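Local coordinates for alkyl hydroperoxide reductase AhpD (Deinococcus radiodurans R1, PDB 6K40), which probably works as a thiol-dependent peroxidase of the AhpD-like family in defence against peroxides, at residues P44-A49 with L184-N189; N62-L67 with I171-M176; N90-C95 with M176-S181. All coordinates share one frame; numbering follows the deposited sequence.

Interaction 1 (P44-A49 with L184-N189)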
loop_
_atom_site.group_PDB
_atom_site.type_symbol
_atom_site.label_atom_id
_atom_site.label_comp_id
_atom_site.label_asym_id
_atom_site.label_seq_id
_atom_site.Cartn_x
_atom_site.Cartn_y
_atom_site.Cartn_z
ATOM N N PRO A 44 10.693 13.930 -12.987
ATOM C CA PRO A 44 10.099 13.583 -11.689
ATOM C C PRO A 44 9.693 14.819 -10.902
ATOM O O PRO A 44 10.454 15.782 -10.785
ATOM C CB PRO A 44 11.220 12.811 -10.989
ATOM C CG PRO A 44 11.995 12.199 -12.108
ATOM C CD PRO A 44 11.947 13.197 -13.236
ATOM N N ASN A 45 8.471 14.787 -10.363
ATOM C CA ASN A 45 7.927 15.949 -9.669
ATOM C C ASN A 45 8.754 16.339 -8.450
ATOM O O ASN A 45 8.715 17.505 -8.039
ATOM C CB ASN A 45 6.476 15.689 -9.259
ATOM C CG ASN A 45 5.514 15.778 -10.430
ATOM O OD1 ASN A 45 5.786 16.454 -11.424
ATOM N ND2 ASN A 45 4.379 15.093 -10.317
ATOM N N VAL A 46 9.495 15.398 -7.860
ATOM C CA VAL A 46 10.380 15.760 -6.757
ATOM C C VAL A 46 11.474 16.700 -7.250
ATOM O O VAL A 46 11.862 17.644 -6.548
ATOM C CB VAL A 46 10.961 14.500 -6.084
ATOM C CG1 VAL A 46 11.833 13.702 -7.054
ATOM C CG2 VAL A 46 11.746 14.886 -4.838
ATOM N N PHE A 47 11.954 16.484 -8.481
ATOM C CA PHE A 47 12.989 17.337 -9.058
ATOM C C PHE A 47 12.511 18.772 -9.214
ATOM O O PHE A 47 13.331 19.696 -9.257
ATOM C CB PHE A 47 13.432 16.790 -10.418
ATOM C CG PHE A 47 14.246 15.529 -10.336
ATOM C CD1 PHE A 47 14.636 15.009 -9.113
ATOM C CD2 PHE A 47 14.621 14.862 -11.492
ATOM C CE1 PHE A 47 15.386 13.845 -9.044
ATOM C CE2 PHE A 47 15.369 13.701 -11.431
ATOM C CZ PHE A 47 15.753 13.193 -10.204
ATOM N N ARG A 48 11.200 18.977 -9.333
ATOM C CA ARG A 48 10.644 20.322 -9.398
ATOM C C ARG A 48 10.368 20.881 -8.009
ATOM O O ARG A 48 10.724 22.025 -7.713
ATOM C CB ARG A 48 9.352 20.327 -10.221
ATOM C CG ARG A 48 9.519 19.925 -11.673
ATOM C CD ARG A 48 8.321 20.373 -12.494
ATOM N NE ARG A 48 8.390 19.890 -13.868
ATOM C CZ ARG A 48 9.087 20.478 -14.834
ATOM N NH1 ARG A 48 9.783 21.578 -14.584
ATOM N NH2 ARG A 48 9.089 19.964 -16.056
ATOM N N ALA A 49 9.749 20.076 -7.145
ATOM C CA ALA A 49 9.278 20.586 -5.863
ATOM C C ALA A 49 10.429 20.819 -4.891
ATOM O O ALA A 49 10.557 21.909 -4.320
ATOM C CB ALA A 49 8.251 19.623 -5.269
ATOM N N LEU A 184 5.760 18.124 2.747
ATOM C CA LEU A 184 5.601 19.180 1.756
ATOM C C LEU A 184 4.619 18.825 0.642
ATOM O O LEU A 184 4.505 19.581 -0.331
ATOM C CB LEU A 184 6.962 19.543 1.170
ATOM C CG LEU A 184 7.977 19.968 2.230
ATOM C CD1 LEU A 184 9.319 20.236 1.590
ATOM C CD2 LEU A 184 7.482 21.188 2.991
ATOM N N GLY A 185 3.895 17.718 0.770
ATOM C CA GLY A 185 2.829 17.394 -0.165
ATOM C C GLY A 185 3.264 17.098 -1.585
ATOM O O GLY A 185 2.604 17.539 -2.535
ATOM N N PHE A 186 4.345 16.342 -1.757
ATOM C CA PHE A 186 4.801 15.980 -3.091
ATOM C C PHE A 186 3.864 14.948 -3.715
ATOM O O PHE A 186 3.286 14.101 -3.026
ATOM C CB PHE A 186 6.232 15.438 -3.038
ATOM C CG PHE A 186 7.261 16.462 -2.626
ATOM C CD1 PHE A 186 6.906 17.789 -2.421
ATOM C CD2 PHE A 186 8.586 16.093 -2.444
ATOM C CE1 PHE A 186 7.850 18.725 -2.040
ATOM C CE2 PHE A 186 9.535 17.025 -2.066
ATOM C CZ PHE A 186 9.167 18.344 -1.867
ATOM N N VAL A 187 3.706 15.033 -5.032
ATOM C CA VAL A 187 2.763 14.210 -5.778
ATOM C C VAL A 187 3.540 13.405 -6.813
ATOM O O VAL A 187 4.273 13.992 -7.610
ATOM C CB VAL A 187 1.671 15.048 -6.466
ATOM C CG1 VAL A 187 0.655 14.143 -7.141
ATOM C CG2 VAL A 187 0.999 15.965 -5.458
ATOM N N PRO A 188 3.404 12.081 -6.847
ATOM C CA PRO A 188 4.129 11.292 -7.849
ATOM C C PRO A 188 3.556 11.487 -9.244
ATOM O O PRO A 188 2.352 11.693 -9.424
ATOM C CB PRO A 188 3.942 9.849 -7.369
ATOM C CG PRO A 188 2.674 9.872 -6.595
ATOM C CD PRO A 188 2.558 11.244 -5.978
ATOM N N ASN A 189 4.440 11.415 -10.235
ATOM C CA ASN A 189 4.024 11.563 -11.622
ATOM C C ASN A 189 3.064 10.441 -12.010
ATOM O O ASN A 189 3.214 9.305 -11.543
ATOM C CB ASN A 189 5.237 11.550 -12.557
ATOM C CG ASN A 189 6.226 12.657 -12.250
ATOM O OD1 ASN A 189 6.938 12.607 -11.248
ATOM N ND2 ASN A 189 6.280 13.659 -13.118
#
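Asn45 and Asn189 meet amide to amide where helix 45-49 begins, and two hydrogen bonds start from Asn45. Its backbone N donates to Asn189 OD1 at 2.8 Å, with an N-H...O angle of 158°, and it reaches the oxygen in the carbonyl plane, on a lone pair. The side chain makes the second bond: Asn45 ND2 donates a hydrogen bond to Val187 O at 2.9 Å, arriving from above the plane of that carbonyl. With CG anti to its own carbonyl carbon (chi1 -75°), the Asn45 amide lies over that of Asn189, the two planes stacked within 24° of parallel. The other end of the Asn189 amide, ND2, is bonded to Val43 O, so this one amide holds the chain on both flanks of Pro44.

The apolar half is built on Phe186, which follows the positive-phi Gly185 at the end of helix 161-184. Ala49 CB sits over one face of the ring, offset toward the rim, 3.8 Å from its centroid in a CH-pi contact. Val46 CG2 comes in obliquely to Phe186 CE2 at 4.1 Å. Elsewhere Phe186 and Pro188 both rest on Tyr94 of helix 93-107.

Here a loop without regular structure is fixed by one backbone N-H and one side-chain N-H of Asn45, while Val46 and Ala49 of the same short helix take up the Phe186 ring.

Interaction 2 (N62-L67 with I171-M176)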
loop_
_atom_site.group_PDB
_atom_site.type_symbol
_atom_site.label_atom_id
_atom_site.label_comp_id
_atom_site.label_asym_id
_atom_site.label_seq_id
_atom_site.Cartn_x
_atom_site.Cartn_y
_atom_site.Cartn_z
ATOM N N ASN A 62 22.903 14.274 -5.527
ATOM C CA ASN A 62 24.181 13.584 -5.658
ATOM C C ASN A 62 24.248 12.387 -4.712
ATOM O O ASN A 62 24.468 11.242 -5.143
ATOM C CB ASN A 62 25.315 14.575 -5.388
ATOM C CG ASN A 62 26.681 13.948 -5.501
ATOM O OD1 ASN A 62 27.139 13.615 -6.593
ATOM N ND2 ASN A 62 27.352 13.799 -4.366
ATOM N N TYR A 63 23.993 12.628 -3.422
ATOM C CA TYR A 63 24.072 11.538 -2.449
ATOM C C TYR A 63 23.026 10.458 -2.725
ATOM O O TYR A 63 23.348 9.262 -2.764
ATOM C CB TYR A 63 23.919 12.081 -1.029
ATOM C CG TYR A 63 23.889 10.996 0.031
ATOM C CD1 TYR A 63 24.748 9.904 -0.037
ATOM C CD2 TYR A 63 23.003 11.062 1.099
ATOM C CE1 TYR A 63 24.722 8.911 0.924
ATOM C CE2 TYR A 63 22.978 10.073 2.068
ATOM C CZ TYR A 63 23.836 9.002 1.973
ATOM O OH TYR A 63 23.806 8.021 2.936
ATOM N N PHE A 64 21.766 10.861 -2.912
ATOM C CA PHE A 64 20.674 9.905 -3.079
ATOM C C PHE A 64 20.869 9.054 -4.325
ATOM O O PHE A 64 20.675 7.834 -4.298
ATOM C CB PHE A 64 19.339 10.652 -3.137
ATOM C CG PHE A 64 18.146 9.757 -3.317
ATOM C CD1 PHE A 64 17.506 9.205 -2.218
ATOM C CD2 PHE A 64 17.659 9.468 -4.585
ATOM C CE1 PHE A 64 16.410 8.382 -2.378
ATOM C CE2 PHE A 64 16.564 8.642 -4.752
ATOM C CZ PHE A 64 15.939 8.099 -3.648
ATOM N N ASN A 65 21.232 9.690 -5.439
ATOM C CA ASN A 65 21.477 8.967 -6.677
ATOM C C ASN A 65 22.615 7.973 -6.512
ATOM O O ASN A 65 22.506 6.824 -6.956
ATOM C CB ASN A 65 21.789 9.961 -7.795
ATOM C CG ASN A 65 21.659 9.352 -9.171
ATOM O OD1 ASN A 65 21.040 8.305 -9.344
ATOM N ND2 ASN A 65 22.249 10.007 -10.163
ATOM N N LEU A 66 23.712 8.386 -5.860
ATOM C CA LEU A 66 24.810 7.445 -5.656
ATOM C C LEU A 66 24.375 6.263 -4.795
ATOM O O LEU A 66 24.739 5.115 -5.075
ATOM C CB LEU A 66 26.007 8.154 -5.026
ATOM C CG LEU A 66 27.204 7.245 -4.742
ATOM C CD1 LEU A 66 27.791 6.714 -6.040
ATOM C CD2 LEU A 66 28.261 7.980 -3.928
ATOM N N LEU A 67 23.574 6.521 -3.761
ATOM C CA LEU A 67 23.238 5.472 -2.804
ATOM C C LEU A 67 22.200 4.496 -3.349
ATOM O O LEU A 67 22.332 3.280 -3.160
ATOM C CB LEU A 67 22.729 6.098 -1.506
ATOM C CG LEU A 67 22.304 5.121 -0.411
ATOM C CD1 LEU A 67 23.522 4.415 0.165
ATOM C CD2 LEU A 67 21.527 5.847 0.677
ATOM N N ILE A 171 17.712 2.429 4.211
ATOM C CA ILE A 171 16.550 2.485 5.098
ATOM C C ILE A 171 16.416 3.875 5.712
ATOM O O ILE A 171 15.330 4.476 5.719
ATOM C CB ILE A 171 16.644 1.397 6.183
ATOM C CG1 ILE A 171 16.543 0.006 5.553
ATOM C CG2 ILE A 171 15.556 1.599 7.236
ATOM C CD1 ILE A 171 17.184 -1.095 6.385
ATOM N N ALA A 172 17.526 4.419 6.216
ATOM C CA ALA A 172 17.469 5.731 6.852
ATOM C C ALA A 172 17.190 6.834 5.830
ATOM O O ALA A 172 16.458 7.794 6.117
ATOM C CB ALA A 172 18.771 5.978 7.613
ATOM N N MET A 173 17.732 6.699 4.618
ATOM C CA MET A 173 17.507 7.697 3.580
ATOM C C MET A 173 16.055 7.720 3.138
ATOM O O MET A 173 15.520 8.784 2.808
ATOM C CB MET A 173 18.428 7.410 2.391
ATOM C CG MET A 173 18.192 8.254 1.144
ATOM S SD MET A 173 18.167 10.037 1.419
ATOM C CE MET A 173 19.644 10.276 2.394
ATOM N N PHE A 174 15.385 6.572 3.155
ATOM C CA PHE A 174 13.973 6.618 2.815
ATOM C C PHE A 174 13.133 7.073 3.996
ATOM O O PHE A 174 12.092 7.707 3.794
ATOM C CB PHE A 174 13.519 5.272 2.255
ATOM C CG PHE A 174 13.841 5.125 0.805
ATOM C CD1 PHE A 174 13.060 5.752 -0.151
ATOM C CD2 PHE A 174 14.967 4.433 0.398
ATOM C CE1 PHE A 174 13.371 5.654 -1.490
ATOM C CE2 PHE A 174 15.284 4.330 -0.941
ATOM C CZ PHE A 174 14.487 4.947 -1.888
ATOM N N ASN A 175 13.597 6.832 5.225
ATOM C CA ASN A 175 12.969 7.496 6.364
ATOM C C ASN A 175 13.081 9.013 6.260
ATOM O O ASN A 175 12.254 9.736 6.827
ATOM C CB ASN A 175 13.587 7.001 7.668
ATOM C CG ASN A 175 12.854 5.808 8.232
ATOM O OD1 ASN A 175 11.805 5.953 8.862
ATOM N ND2 ASN A 175 13.391 4.616 7.997
ATOM N N MET A 176 14.096 9.510 5.546
ATOM C CA MET A 176 14.212 10.951 5.319
ATOM C C MET A 176 13.315 11.426 4.174
ATOM O O MET A 176 12.596 12.431 4.305
ATOM C CB MET A 176 15.662 11.332 5.019
ATOM C CG MET A 176 15.773 12.717 4.406
ATOM S SD MET A 176 17.084 12.937 3.207
ATOM C CE MET A 176 18.454 13.325 4.283
#
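Met173 starts out with CG anti to its backbone N (chi1 172°) and then bends at chi2 and chi3, which curls its thioether between Tyr63 and Phe64 of the facing helix. Phe64 CG is likewise anti to its backbone N, and this throws its ring across the gap toward Met173 and Phe174. The methionine CG lies at the ring edge, 3.6 Å from Phe64 CD1. Its sulfur is also at the edge and in the ring plane, with SD 5.2 Å from the Phe64 centroid, a Met-aromatic contact made edge-on. Beyond the sulfur, the Met173 methyl CE runs up to Tyr63 CE2 at 3.4 Å, the two side chains passing alongside and pointing opposite ways.

Helices 54-69 and 161-184 belong to an all-helical AhpD-like fold, and here the axes of the two short segments come to 11.5 Å, with a crossing angle of -137°, a wide spacing that these long side chains fill. Leu67 adds a branch from one turn further along, its CD2 resting 3.9 Å from Met173 CB.

Phe64 also presents its edge toward the face of Phe174 in an offset T-shaped pair, centroids 5.7 Å apart and planes at 71°. Phe174 in turn meets the ring of His99 edge-to-face, while Trp60 lies nearly parallel to Phe64. At the polar end of the row, Tyr63 OH is hydrogen-bonded to Gln169 OE1, one turn before Met173.

Interaction 3 (N90-C95 with M176-S181)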
loop_
_atom_site.group_PDB
_atom_site.type_symbol
_atom_site.label_atom_id
_atom_site.label_comp_id
_atom_site.label_asym_id
_atom_site.label_seq_id
_atom_site.Cartn_x
_atom_site.Cartn_y
_atom_site.Cartn_z
ATOM N N ASN A 90 5.874 4.272 6.518
ATOM C CA ASN A 90 5.675 5.690 6.787
ATOM C C ASN A 90 4.485 6.270 6.038
ATOM O O ASN A 90 4.114 7.422 6.292
ATOM C CB ASN A 90 6.942 6.476 6.440
ATOM C CG ASN A 90 8.079 6.195 7.405
ATOM O OD1 ASN A 90 7.875 6.119 8.615
ATOM N ND2 ASN A 90 9.286 6.036 6.870
ATOM N N ARG A 91 3.881 5.498 5.135
ATOM C CA ARG A 91 2.702 5.926 4.383
ATOM C C ARG A 91 2.991 7.177 3.558
ATOM O O ARG A 91 2.285 8.184 3.641
ATOM C CB ARG A 91 1.502 6.138 5.312
ATOM C CG ARG A 91 1.040 4.860 5.983
ATOM C CD ARG A 91 -0.024 5.122 7.023
ATOM N NE ARG A 91 -1.275 5.572 6.424
ATOM C CZ ARG A 91 -2.250 6.163 7.105
ATOM N NH1 ARG A 91 -2.117 6.373 8.409
ATOM N NH2 ARG A 91 -3.360 6.544 6.484
ATOM N N CYS A 92 4.040 7.103 2.745
ATOM C CA CYS A 92 4.387 8.179 1.829
ATOM C C CYS A 92 3.960 7.785 0.419
ATOM O O CYS A 92 4.502 6.833 -0.151
ATOM C CB CYS A 92 5.888 8.466 1.883
ATOM S SG CYS A 92 6.438 9.656 0.655
ATOM N N VAL A 93 2.994 8.522 -0.136
ATOM C CA VAL A 93 2.417 8.144 -1.424
ATOM C C VAL A 93 3.436 8.313 -2.544
ATOM O O VAL A 93 3.547 7.457 -3.430
ATOM C CB VAL A 93 1.138 8.952 -1.696
ATOM C CG1 VAL A 93 0.685 8.770 -3.135
ATOM C CG2 VAL A 93 0.039 8.541 -0.730
ATOM N N TYR A 94 4.184 9.419 -2.535
ATOM C CA TYR A 94 5.170 9.650 -3.587
ATOM C C TYR A 94 6.153 8.493 -3.663
ATOM O O TYR A 94 6.343 7.886 -4.731
ATOM C CB TYR A 94 5.919 10.968 -3.354
ATOM C CG TYR A 94 6.767 11.390 -4.543
ATOM C CD1 TYR A 94 7.984 10.769 -4.823
ATOM C CD2 TYR A 94 6.339 12.398 -5.394
ATOM C CE1 TYR A 94 8.747 11.147 -5.918
ATOM C CE2 TYR A 94 7.094 12.783 -6.486
ATOM C CZ TYR A 94 8.294 12.157 -6.741
ATOM O OH TYR A 94 9.041 12.538 -7.826
ATOM N N CYS A 95 6.789 8.170 -2.533
ATOM C CA CYS A 95 7.809 7.134 -2.552
ATOM C C CYS A 95 7.188 5.763 -2.776
ATOM O O CYS A 95 7.732 4.956 -3.533
ATOM C CB CYS A 95 8.613 7.169 -1.247
ATOM S SG CYS A 95 9.549 8.693 -0.954
ATOM N N MET A 176 14.096 9.510 5.546
ATOM C CA MET A 176 14.212 10.951 5.319
ATOM C C MET A 176 13.315 11.426 4.174
ATOM O O MET A 176 12.596 12.431 4.305
ATOM C CB MET A 176 15.662 11.332 5.019
ATOM C CG MET A 176 15.773 12.717 4.406
ATOM S SD MET A 176 17.084 12.937 3.207
ATOM C CE MET A 176 18.454 13.325 4.283
ATOM N N THR A 177 13.359 10.727 3.036
ATOM C CA THR A 177 12.597 11.181 1.875
ATOM C C THR A 177 11.096 11.074 2.118
ATOM O O THR A 177 10.328 11.925 1.653
ATOM C CB THR A 177 12.988 10.392 0.622
ATOM O OG1 THR A 177 12.673 9.003 0.796
ATOM C CG2 THR A 177 14.476 10.554 0.330
ATOM N N ASN A 178 10.655 10.038 2.841
ATOM C CA ASN A 178 9.251 9.946 3.230
ATOM C C ASN A 178 8.814 11.194 3.981
ATOM O O ASN A 178 7.758 11.769 3.698
ATOM C CB ASN A 178 9.026 8.706 4.093
ATOM C CG ASN A 178 9.177 7.418 3.322
ATOM O OD1 ASN A 178 9.185 6.336 3.909
ATOM N ND2 ASN A 178 9.306 7.522 2.004
ATOM N N ARG A 179 9.624 11.628 4.946
ATOM C CA ARG A 179 9.246 12.775 5.757
ATOM C C ARG A 179 9.220 14.051 4.928
ATOM O O ARG A 179 8.283 14.848 5.042
ATOM C CB ARG A 179 10.189 12.899 6.951
ATOM C CG ARG A 179 9.786 11.974 8.084
ATOM C CD ARG A 179 10.904 11.715 9.069
ATOM N NE ARG A 179 10.405 10.941 10.199
ATOM C CZ ARG A 179 10.475 9.617 10.287
ATOM N NH1 ARG A 179 11.039 8.913 9.313
ATOM N NH2 ARG A 179 9.983 8.999 11.354
ATOM N N VAL A 180 10.212 14.244 4.058
ATOM C CA VAL A 180 10.212 15.437 3.209
ATOM C C VAL A 180 8.968 15.458 2.322
ATOM O O VAL A 180 8.222 16.451 2.282
ATOM C CB VAL A 180 11.504 15.513 2.378
ATOM C CG1 VAL A 180 11.407 16.630 1.350
ATOM C CG2 VAL A 180 12.707 15.728 3.287
ATOM N N SER A 181 8.712 14.349 1.618
ATOM C CA SER A 181 7.620 14.307 0.652
ATOM C C SER A 181 6.257 14.424 1.325
ATOM O O SER A 181 5.356 15.079 0.793
ATOM C CB SER A 181 7.694 13.011 -0.161
ATOM O OG SER A 181 8.825 12.997 -1.014
HETATM O O HOH W 1 9.327 6.131 10.934
#
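Asn90 ND2 is held by two side-chain oxygens of helix 161-184, Asn178 OD1 and Asn175 OD1. The bond across this contact, from Asn90 ND2 to Asn178 OD1, is 3.0 Å long and nearly straight at 166°; it meets a lone pair of the acceptor and stays in the plane of the donor amide. The two amides stand at 77° to each other, so the Asn90 group meets that of Asn178 almost crosswise. A water lies 2.7 Å from Asn90 OD1 and accepts from Arg179 NH2, while Arg179 NH1 is bonded to Asn175 O.

The other end of the Asn178 amide reaches the two cysteines. With CG anti to its carbonyl carbon (chi1 -69°), Asn178 lays ND2 3.2 Å from Cys95 SG and 3.5 Å from Cys92 CB, and that ND2 is hydrogen-bonded to Ser87 OG of helix 76-90. Thr177 OG1 comes to 3.6 Å from Cys95 SG, and Ser181 CB packs against Cys92 SG at 3.7 Å. Cys92 is the N-cap of helix 93-107, its sulfur accepting from Cys95 N in a capping bond. The two sulfurs, Cys92 SG and Cys95 SG, stand 3.6 Å apart, too far for a disulfide in this model.

Just before the cap, Arg91 is the positive-phi C-prime residue of the Schellman motif closing helix 76-90, and its side chain reaches the second subunit, with a salt bridge to Glu137 there. Cys92 and Cys95, two cysteines separated by two residues, form a CxxC motif, as in the AhpD-like family, with Cys92 at the N-cap of the helix and the Asn178 amide lying against both, consistent with a redox-active thiol pair.

In the fold
Helix 161-184 ties the three contacts together: interactions 2 and 3 use successive turns of it and share Met176, and interaction 1 takes up the loop that follows. Interaction 1 meets interaction 3 through Tyr94 OH, 2.9 Å from Val46 N in a probable hydrogen bond, and their centres lie about 11 Å apart. Interactions 2 and 3, with centres about 12 Å apart, join through Asn175 and through Phe64 against Thr177. Interactions 1 and 2 do not touch; their nearest atoms are about 7 Å apart. Glycerol, probably from the crystallisation liquor, is bound about 3 Å from the side chain of each of Val46, Phe64 and Cys95, and may mark a pocket beside the CxxC cysteines.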